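Local coordinates for suppressor protein MPT5 (PDB 5BZ1) that binds target mRNAs through the Pumilio homology domain of this fragment and regulates them post-transcriptionally, lowering expression of genes such as HO in budding yeast, at residues N242-L247 with L299-I304; N308-I313 with K373-S378. One frame throughout, in Å; residues are numbered along the deposited sequence.

Contact 1 (N242-L247 with L299-I304); sequences NELCQL and LTTIDI
Leu244 reaches helix 288-307 with a single methyl, CD2, which settles between Thr301 and Ile304 three residues further along the same helix. The closer partner is the end of Ile304: its CD1 lies 3.7 Å from Leu244 CD2. The isoleucine's other branch gives the same methyl a looser second touch, Ile304 CG2 standing 4.2 Å from Leu244 CD2. The two side chains cross at about a right angle, so they meet over a small patch instead of lying alongside one another. Leu244 and Thr301 also cross nearly perpendicularly, with Thr301 CG2 4.0 Å from Leu244 CD2. The CG of Leu244 stands anti to the backbone N (chi1 -170°), which carries the branched end out from the first turn of its short helix and across to the long one. This is the helix-on-helix packing between successive units of the PUF (Pumilio homology) domain, an all-helical repeat solenoid: Leu244 belongs to Pumilio repeat 7, and Ile304 lies near the start of Pumilio repeat 8. Glu243 takes the N-cap position of the short helix, and its carbonyl receives the amide of Leu247, Leu247 N to Glu243 O being 2.9 Å. Both branches of Thr301 border the leucine methyl, Thr301 OG1 at 4.1 Å from Leu244 CD2 in van der Waals contact only. The hydroxyl, beside the backbone N (chi1 -65°), hydrogen-bonds within its own helix to the carbonyl O of Ile297, one turn earlier. Phe237 from helix 229-240 touches both Leu244 and Thr301, extending the apolar layer into a third helix. Helix 354-375 covers another side of helix 288-307, tied to it by the salt bridge between Asp303 OD1 and Lys364 NZ.

Contact 2 (N308-I313 with K373-S378); sequences NLNVLI and KELLPS
Leu375 of segment 373-378 projects onto Leu309, Asn310 and Ile313, joining Pumilio repeat 8 to the C-terminal helical part of the PUF solenoid. Its CD1 meets the branch point of Leu309, with Leu375 CD1 to Leu309 CG 3.6 Å, and also lies against Leu309 CD2. These two leucines run past each other in opposite directions, so the CD1 methyl of Leu375 lies against the branched end of Leu309. Ile313 approaches nearer the root of Leu375, where Ile313 CD1 is 4.1 Å from Leu375 CB. Its CG1 points anti to the backbone N (chi1 -159°), and the extended chain beyond (chi2 180°) carries CD1 to Leu375. On the exposed side the other methyl of Leu375 meets the side chain of Asn310, which it crosses at about a right angle: Leu375 CD2 is 4.2 Å from Asn310 OD1, a van der Waals contact. The polar partner of that oxygen is Arg314 NH2, to which it is hydrogen-bonded.

In the next shell, Leu371 and Thr372 of helix 354-375 touch Leu309, and Thr372 also touches Ile313. Leu322 of helix 318-326 packs on both residues, while Ile388 of helix 385-398 touches Ile313. The short helix 309-312 is secured by its backbone, Ile313 N donating to Leu309 O at 3.0 Å. Beyond Leu375 the chain tightens into a 3-10 turn, in which Ser378 N reaches Leu375 O at 2.8 Å.

Both segments of contact 1 precede those of contact 2 in the chain, and the centres of the two contacts are about 16 Å apart. Helix 288-307 of contact 1 runs almost directly into helix 309-312 of contact 2, with Asn308 between them; Asn308 ND2 bonds back to Ile304 O. Cys245 of helix 244-248 also packs on segment 308-313, Cys245 SG lying 3.7 Å from Asn308 CB and Cys245 O 4.1 Å from Leu312 CD2. The two contacts thus lie side by side near the C-terminal end of the solenoid. The nearest atom of each contact is about 8 Å from the bound RNA.

Contact 1 (N242-L247 with L299-I304)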
ATOM      1  N   ASN A 242      10.849 -15.471 -19.464  1.00 40.44           N
ATOM      2  CA  ASN A 242      10.395 -16.665 -20.168  1.00 46.89           C
ATOM      3  C   ASN A 242       8.872 -16.746 -20.323  1.00 45.96           C
ATOM      4  O   ASN A 242       8.373 -17.492 -21.165  1.00 46.37           O
ATOM      5  CB  ASN A 242      10.927 -17.925 -19.476  1.00 60.73           C
ATOM      6  CG  ASN A 242      12.405 -18.164 -19.746  1.00 78.71           C
ATOM      7  OD1 ASN A 242      12.898 -17.902 -20.844  1.00 80.26           O
ATOM      8  ND2 ASN A 242      13.118 -18.665 -18.741  1.00 85.68           N
ATOM      9  N   GLU A 243       8.143 -15.983 -19.511  1.00 39.04           N
ATOM     10  CA  GLU A 243       6.681 -15.955 -19.576  1.00 46.87           C
ATOM     11  C   GLU A 243       6.160 -14.583 -19.997  1.00 43.91           C
ATOM     12  O   GLU A 243       4.986 -14.275 -19.795  1.00 42.84           O
ATOM     13  CB  GLU A 243       6.066 -16.315 -18.218  1.00 56.98           C
ATOM     14  CG  GLU A 243       5.978 -17.801 -17.903  1.00 74.65           C
ATOM     15  CD  GLU A 243       5.186 -18.076 -16.633  1.00 87.26           C
ATOM     16  OE1 GLU A 243       4.613 -17.119 -16.068  1.00 87.80           O
ATOM     17  OE2 GLU A 243       5.133 -19.248 -16.200  1.00 94.69           O
ATOM     18  N   LEU A 244       7.032 -13.764 -20.577  1.00 38.83           N
ATOM     19  CA  LEU A 244       6.704 -12.367 -20.852  1.00 34.01           C
ATOM     20  C   LEU A 244       5.516 -12.220 -21.799  1.00 37.42           C
ATOM     21  O   LEU A 244       4.670 -11.343 -21.611  1.00 43.79           O
ATOM     22  CB  LEU A 244       7.922 -11.621 -21.400  1.00 38.58           C
ATOM     23  CG  LEU A 244       7.802 -10.103 -21.504  1.00 39.40           C
ATOM     24  CD1 LEU A 244       7.545  -9.508 -20.130  1.00 37.20           C
ATOM     25  CD2 LEU A 244       9.049  -9.484 -22.136  1.00 38.37           C
ATOM     26  N   CYS A 245       5.443 -13.083 -22.808  1.00 38.03           N
ATOM     27  CA  CYS A 245       4.339 -13.030 -23.760  1.00 38.32           C
ATOM     28  C   CYS A 245       3.004 -13.402 -23.116  1.00 37.93           C
ATOM     29  O   CYS A 245       2.003 -12.705 -23.300  1.00 37.35           O
ATOM     30  CB  CYS A 245       4.608 -13.930 -24.965  1.00 41.17           C
ATOM     31  SG  CYS A 245       3.213 -14.019 -26.112  1.00 53.35           S
ATOM     32  N   GLN A 246       2.989 -14.496 -22.359  1.00 37.06           N
ATOM     33  CA  GLN A 246       1.762 -14.923 -21.693  1.00 40.76           C
ATOM     34  C   GLN A 246       1.273 -13.907 -20.660  1.00 32.34           C
ATOM     35  O   GLN A 246       0.078 -13.613 -20.596  1.00 32.33           O
ATOM     36  CB  GLN A 246       1.931 -16.293 -21.039  1.00 48.39           C
ATOM     37  CG  GLN A 246       0.647 -16.824 -20.407  1.00 60.13           C
ATOM     38  CD  GLN A 246      -0.542 -16.779 -21.360  1.00 62.88           C
ATOM     39  OE1 GLN A 246      -1.477 -15.996 -21.172  1.00 48.22           O
ATOM     40  NE2 GLN A 246      -0.508 -17.619 -22.392  1.00 67.14           N
ATOM     41  N   LEU A 247       2.195 -13.378 -19.858  1.00 32.52           N
ATOM     42  CA  LEU A 247       1.852 -12.379 -18.843  1.00 34.92           C
ATOM     43  C   LEU A 247       1.253 -11.131 -19.491  1.00 35.48           C
ATOM     44  O   LEU A 247       0.335 -10.518 -18.949  1.00 36.36           O
ATOM     45  CB  LEU A 247       3.079 -12.011 -18.005  1.00 32.52           C
ATOM     46  CG  LEU A 247       3.619 -13.089 -17.061  1.00 36.97           C
ATOM     47  CD1 LEU A 247       4.980 -12.697 -16.505  1.00 33.76           C
ATOM     48  CD2 LEU A 247       2.642 -13.366 -15.926  1.00 29.72           C
ATOM     49  N   LEU A 299      16.089  -4.147 -25.090  1.00 43.59           N
ATOM     50  CA  LEU A 299      16.431  -4.811 -26.344  1.00 48.93           C
ATOM     51  C   LEU A 299      15.923  -6.254 -26.363  1.00 46.51           C
ATOM     52  O   LEU A 299      15.370  -6.714 -27.362  1.00 39.56           O
ATOM     53  CB  LEU A 299      17.944  -4.785 -26.568  1.00 50.30           C
ATOM     54  CG  LEU A 299      18.600  -3.427 -26.812  1.00 51.45           C
ATOM     55  CD1 LEU A 299      20.104  -3.584 -26.997  1.00 52.96           C
ATOM     56  CD2 LEU A 299      17.981  -2.757 -28.024  1.00 50.27           C
ATOM     57  N   THR A 300      16.112  -6.956 -25.251  1.00 44.39           N
ATOM     58  CA  THR A 300      15.624  -8.324 -25.109  1.00 46.74           C
ATOM     59  C   THR A 300      14.093  -8.365 -25.172  1.00 43.62           C
ATOM     60  O   THR A 300      13.508  -9.284 -25.749  1.00 44.72           O
ATOM     61  CB  THR A 300      16.116  -8.950 -23.791  1.00 47.98           C
ATOM     62  OG1 THR A 300      17.538  -8.790 -23.686  1.00 46.29           O
ATOM     63  CG2 THR A 300      15.765 -10.431 -23.727  1.00 42.94           C
ATOM     64  N   THR A 301      13.454  -7.360 -24.581  1.00 40.95           N
ATOM     65  CA  THR A 301      11.997  -7.246 -24.590  1.00 37.02           C
ATOM     66  C   THR A 301      11.466  -7.017 -26.011  1.00 36.98           C
ATOM     67  O   THR A 301      10.428  -7.565 -26.391  1.00 36.38           O
ATOM     68  CB  THR A 301      11.518  -6.115 -23.657  1.00 36.35           C
ATOM     69  OG1 THR A 301      11.840  -6.444 -22.298  1.00 36.35           O
ATOM     70  CG2 THR A 301      10.012  -5.911 -23.777  1.00 34.88           C
ATOM     71  N   ILE A 302      12.181  -6.208 -26.790  1.00 35.50           N
ATOM     72  CA  ILE A 302      11.799  -5.945 -28.174  1.00 38.62           C
ATOM     73  C   ILE A 302      11.899  -7.233 -28.994  1.00 39.50           C
ATOM     74  O   ILE A 302      11.038  -7.506 -29.832  1.00 41.98           O
ATOM     75  CB  ILE A 302      12.664  -4.834 -28.811  1.00 40.11           C
ATOM     76  CG1 ILE A 302      12.487  -3.516 -28.058  1.00 34.48           C
ATOM     77  CG2 ILE A 302      12.305  -4.632 -30.277  1.00 39.31           C
ATOM     78  CD1 ILE A 302      13.353  -2.381 -28.579  1.00 36.94           C
ATOM     79  N   ASP A 303      12.943  -8.018 -28.739  1.00 38.97           N
ATOM     80  CA  ASP A 303      13.126  -9.311 -29.397  1.00 43.43           C
ATOM     81  C   ASP A 303      11.951 -10.254 -29.122  1.00 44.90           C
ATOM     82  O   ASP A 303      11.435 -10.902 -30.030  1.00 44.73           O
ATOM     83  CB  ASP A 303      14.432  -9.968 -28.935  1.00 47.77           C
ATOM     84  CG  ASP A 303      15.673  -9.276 -29.481  1.00 57.54           C
ATOM     85  OD1 ASP A 303      15.561  -8.546 -30.489  1.00 57.46           O
ATOM     86  OD2 ASP A 303      16.766  -9.476 -28.904  1.00 62.45           O
ATOM     87  N   ILE A 304      11.536 -10.323 -27.860  1.00 40.66           N
ATOM     88  CA  ILE A 304      10.441 -11.193 -27.448  1.00 39.51           C
ATOM     89  C   ILE A 304       9.115 -10.776 -28.090  1.00 38.85           C
ATOM     90  O   ILE A 304       8.381 -11.612 -28.620  1.00 41.43           O
ATOM     91  CB  ILE A 304      10.295 -11.207 -25.917  1.00 42.72           C
ATOM     92  CG1 ILE A 304      11.546 -11.801 -25.266  1.00 46.38           C
ATOM     93  CG2 ILE A 304       9.058 -11.981 -25.496  1.00 36.87           C
ATOM     94  CD1 ILE A 304      11.539 -11.731 -23.749  1.00 46.45           C
TER

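Contact 2 (N308-I313 with K373-S378)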
ATOM      1  N   ASN A 308       6.906 -12.848 -30.888  1.00 38.91           N
ATOM      2  CA  ASN A 308       5.524 -13.164 -30.533  1.00 36.57           C
ATOM      3  C   ASN A 308       4.509 -12.135 -31.026  1.00 38.44           C
ATOM      4  O   ASN A 308       3.393 -12.071 -30.513  1.00 36.32           O
ATOM      5  CB  ASN A 308       5.393 -13.324 -29.013  1.00 35.38           C
ATOM      6  CG  ASN A 308       6.222 -14.470 -28.475  1.00 44.29           C
ATOM      7  OD1 ASN A 308       5.793 -15.624 -28.493  1.00 48.33           O
ATOM      8  ND2 ASN A 308       7.418 -14.157 -27.992  1.00 45.86           N
ATOM      9  N   LEU A 309       4.898 -11.346 -32.026  1.00 38.63           N
ATOM     10  CA  LEU A 309       4.075 -10.235 -32.516  1.00 39.79           C
ATOM     11  C   LEU A 309       2.682 -10.671 -32.965  1.00 41.65           C
ATOM     12  O   LEU A 309       1.693  -9.977 -32.720  1.00 43.48           O
ATOM     13  CB  LEU A 309       4.796  -9.512 -33.658  1.00 38.37           C
ATOM     14  CG  LEU A 309       4.067  -8.377 -34.379  1.00 36.22           C
ATOM     15  CD1 LEU A 309       3.645  -7.284 -33.415  1.00 35.10           C
ATOM     16  CD2 LEU A 309       4.941  -7.798 -35.477  1.00 39.68           C
ATOM     17  N   ASN A 310       2.610 -11.830 -33.611  1.00 48.68           N
ATOM     18  CA  ASN A 310       1.355 -12.332 -34.159  1.00 45.11           C
ATOM     19  C   ASN A 310       0.285 -12.618 -33.099  1.00 43.07           C
ATOM     20  O   ASN A 310      -0.910 -12.433 -33.345  1.00 40.36           O
ATOM     21  CB  ASN A 310       1.610 -13.592 -34.979  1.00 42.54           C
ATOM     22  CG  ASN A 310       0.443 -13.945 -35.867  1.00 48.41           C
ATOM     23  OD1 ASN A 310      -0.162 -13.070 -36.485  1.00 54.94           O
ATOM     24  ND2 ASN A 310       0.105 -15.228 -35.922  1.00 50.44           N
ATOM     25  N   VAL A 311       0.720 -13.085 -31.932  1.00 42.07           N
ATOM     26  CA  VAL A 311      -0.188 -13.363 -30.822  1.00 38.22           C
ATOM     27  C   VAL A 311      -0.572 -12.073 -30.101  1.00 37.63           C
ATOM     28  O   VAL A 311      -1.743 -11.842 -29.797  1.00 39.54           O
ATOM     29  CB  VAL A 311       0.440 -14.351 -29.820  1.00 40.09           C
ATOM     30  CG1 VAL A 311      -0.350 -14.394 -28.518  1.00 38.24           C
ATOM     31  CG2 VAL A 311       0.530 -15.736 -30.433  1.00 42.81           C
ATOM     32  N   LEU A 312       0.428 -11.235 -29.847  1.00 38.39           N
ATOM     33  CA  LEU A 312       0.251 -10.005 -29.078  1.00 38.99           C
ATOM     34  C   LEU A 312      -0.669  -8.981 -29.753  1.00 35.75           C
ATOM     35  O   LEU A 312      -1.531  -8.393 -29.102  1.00 34.19           O
ATOM     36  CB  LEU A 312       1.615  -9.379 -28.777  1.00 38.41           C
ATOM     37  CG  LEU A 312       2.504 -10.147 -27.799  1.00 40.19           C
ATOM     38  CD1 LEU A 312       3.939  -9.659 -27.868  1.00 40.49           C
ATOM     39  CD2 LEU A 312       1.975 -10.011 -26.377  1.00 33.42           C
ATOM     40  N   ILE A 313      -0.491  -8.776 -31.055  1.00 34.46           N
ATOM     41  CA  ILE A 313      -1.276  -7.787 -31.791  1.00 39.16           C
ATOM     42  C   ILE A 313      -2.754  -8.175 -31.844  1.00 39.57           C
ATOM     43  O   ILE A 313      -3.625  -7.338 -32.091  1.00 40.64           O
ATOM     44  CB  ILE A 313      -0.725  -7.598 -33.228  1.00 34.28           C
ATOM     45  CG1 ILE A 313      -1.177  -6.261 -33.814  1.00 33.64           C
ATOM     46  CG2 ILE A 313      -1.131  -8.763 -34.137  1.00 33.10           C
ATOM     47  CD1 ILE A 313      -0.672  -6.008 -35.223  1.00 35.95           C
ATOM     48  N   LYS A 373       3.269  -3.264 -39.412  1.00 33.89           N
ATOM     49  CA  LYS A 373       2.574  -2.695 -40.565  1.00 41.75           C
ATOM     50  C   LYS A 373       2.098  -3.784 -41.532  1.00 46.53           C
ATOM     51  O   LYS A 373       1.005  -3.686 -42.091  1.00 47.64           O
ATOM     52  CB  LYS A 373       3.477  -1.695 -41.298  1.00 43.93           C
ATOM     53  CG  LYS A 373       2.744  -0.786 -42.286  1.00 51.36           C
ATOM     54  CD  LYS A 373       3.709  -0.102 -43.258  1.00 65.75           C
ATOM     55  CE  LYS A 373       4.598   0.930 -42.573  1.00 72.85           C
ATOM     56  NZ  LYS A 373       4.033   2.310 -42.629  1.00 80.29           N
ATOM     57  N   GLU A 374       2.918  -4.817 -41.719  1.00 46.34           N
ATOM     58  CA  GLU A 374       2.571  -5.933 -42.600  1.00 49.27           C
ATOM     59  C   GLU A 374       1.361  -6.708 -42.076  1.00 46.12           C
ATOM     60  O   GLU A 374       0.603  -7.292 -42.852  1.00 45.15           O
ATOM     61  CB  GLU A 374       3.756  -6.897 -42.747  1.00 52.69           C
ATOM     62  CG  GLU A 374       4.996  -6.334 -43.432  1.00 64.28           C
ATOM     63  CD  GLU A 374       6.136  -7.343 -43.476  1.00 70.06           C
ATOM     64  OE1 GLU A 374       6.096  -8.316 -42.691  1.00 61.97           O
ATOM     65  OE2 GLU A 374       7.066  -7.166 -44.292  1.00 79.18           O
ATOM     66  N   LEU A 375       1.198  -6.715 -40.755  1.00 39.14           N
ATOM     67  CA  LEU A 375       0.153  -7.496 -40.098  1.00 39.88           C
ATOM     68  C   LEU A 375      -1.183  -6.763 -40.013  1.00 42.90           C
ATOM     69  O   LEU A 375      -2.209  -7.373 -39.712  1.00 43.74           O
ATOM     70  CB  LEU A 375       0.599  -7.898 -38.689  1.00 39.27           C
ATOM     71  CG  LEU A 375       1.622  -9.025 -38.598  1.00 43.83           C
ATOM     72  CD1 LEU A 375       1.943  -9.351 -37.151  1.00 44.15           C
ATOM     73  CD2 LEU A 375       1.083 -10.246 -39.304  1.00 36.73           C
ATOM     74  N   LEU A 376      -1.163  -5.459 -40.274  1.00 41.53           N
ATOM     75  CA  LEU A 376      -2.361  -4.621 -40.172  1.00 43.98           C
ATOM     76  C   LEU A 376      -3.616  -5.138 -40.905  1.00 42.73           C
ATOM     77  O   LEU A 376      -4.713  -5.083 -40.350  1.00 46.30           O
ATOM     78  CB  LEU A 376      -2.044  -3.170 -40.555  1.00 47.03           C
ATOM     79  CG  LEU A 376      -1.228  -2.408 -39.508  1.00 46.31           C
ATOM     80  CD1 LEU A 376      -0.887  -1.000 -39.973  1.00 50.02           C
ATOM     81  CD2 LEU A 376      -1.991  -2.362 -38.199  1.00 43.19           C
ATOM     82  N   PRO A 377      -3.466  -5.648 -42.145  1.00 47.84           N
ATOM     83  CA  PRO A 377      -4.680  -6.190 -42.771  1.00 57.39           C
ATOM     84  C   PRO A 377      -5.190  -7.477 -42.114  1.00 61.29           C
ATOM     85  O   PRO A 377      -6.340  -7.851 -42.348  1.00 69.51           O
ATOM     86  CB  PRO A 377      -4.239  -6.472 -44.217  1.00 56.52           C
ATOM     87  CG  PRO A 377      -2.757  -6.596 -44.154  1.00 55.49           C
ATOM     88  CD  PRO A 377      -2.324  -5.642 -43.078  1.00 48.40           C
ATOM     89  N   SER A 378      -4.357  -8.139 -41.312  1.00 52.50           N
ATOM     90  CA  SER A 378      -4.750  -9.397 -40.676  1.00 51.85           C
ATOM     91  C   SER A 378      -5.568  -9.189 -39.397  1.00 50.27           C
ATOM     92  O   SER A 378      -6.095 -10.149 -38.830  1.00 52.78           O
ATOM     93  CB  SER A 378      -3.524 -10.268 -40.383  1.00 54.32           C
ATOM     94  OG  SER A 378      -2.691  -9.678 -39.402  1.00 49.10           O
TER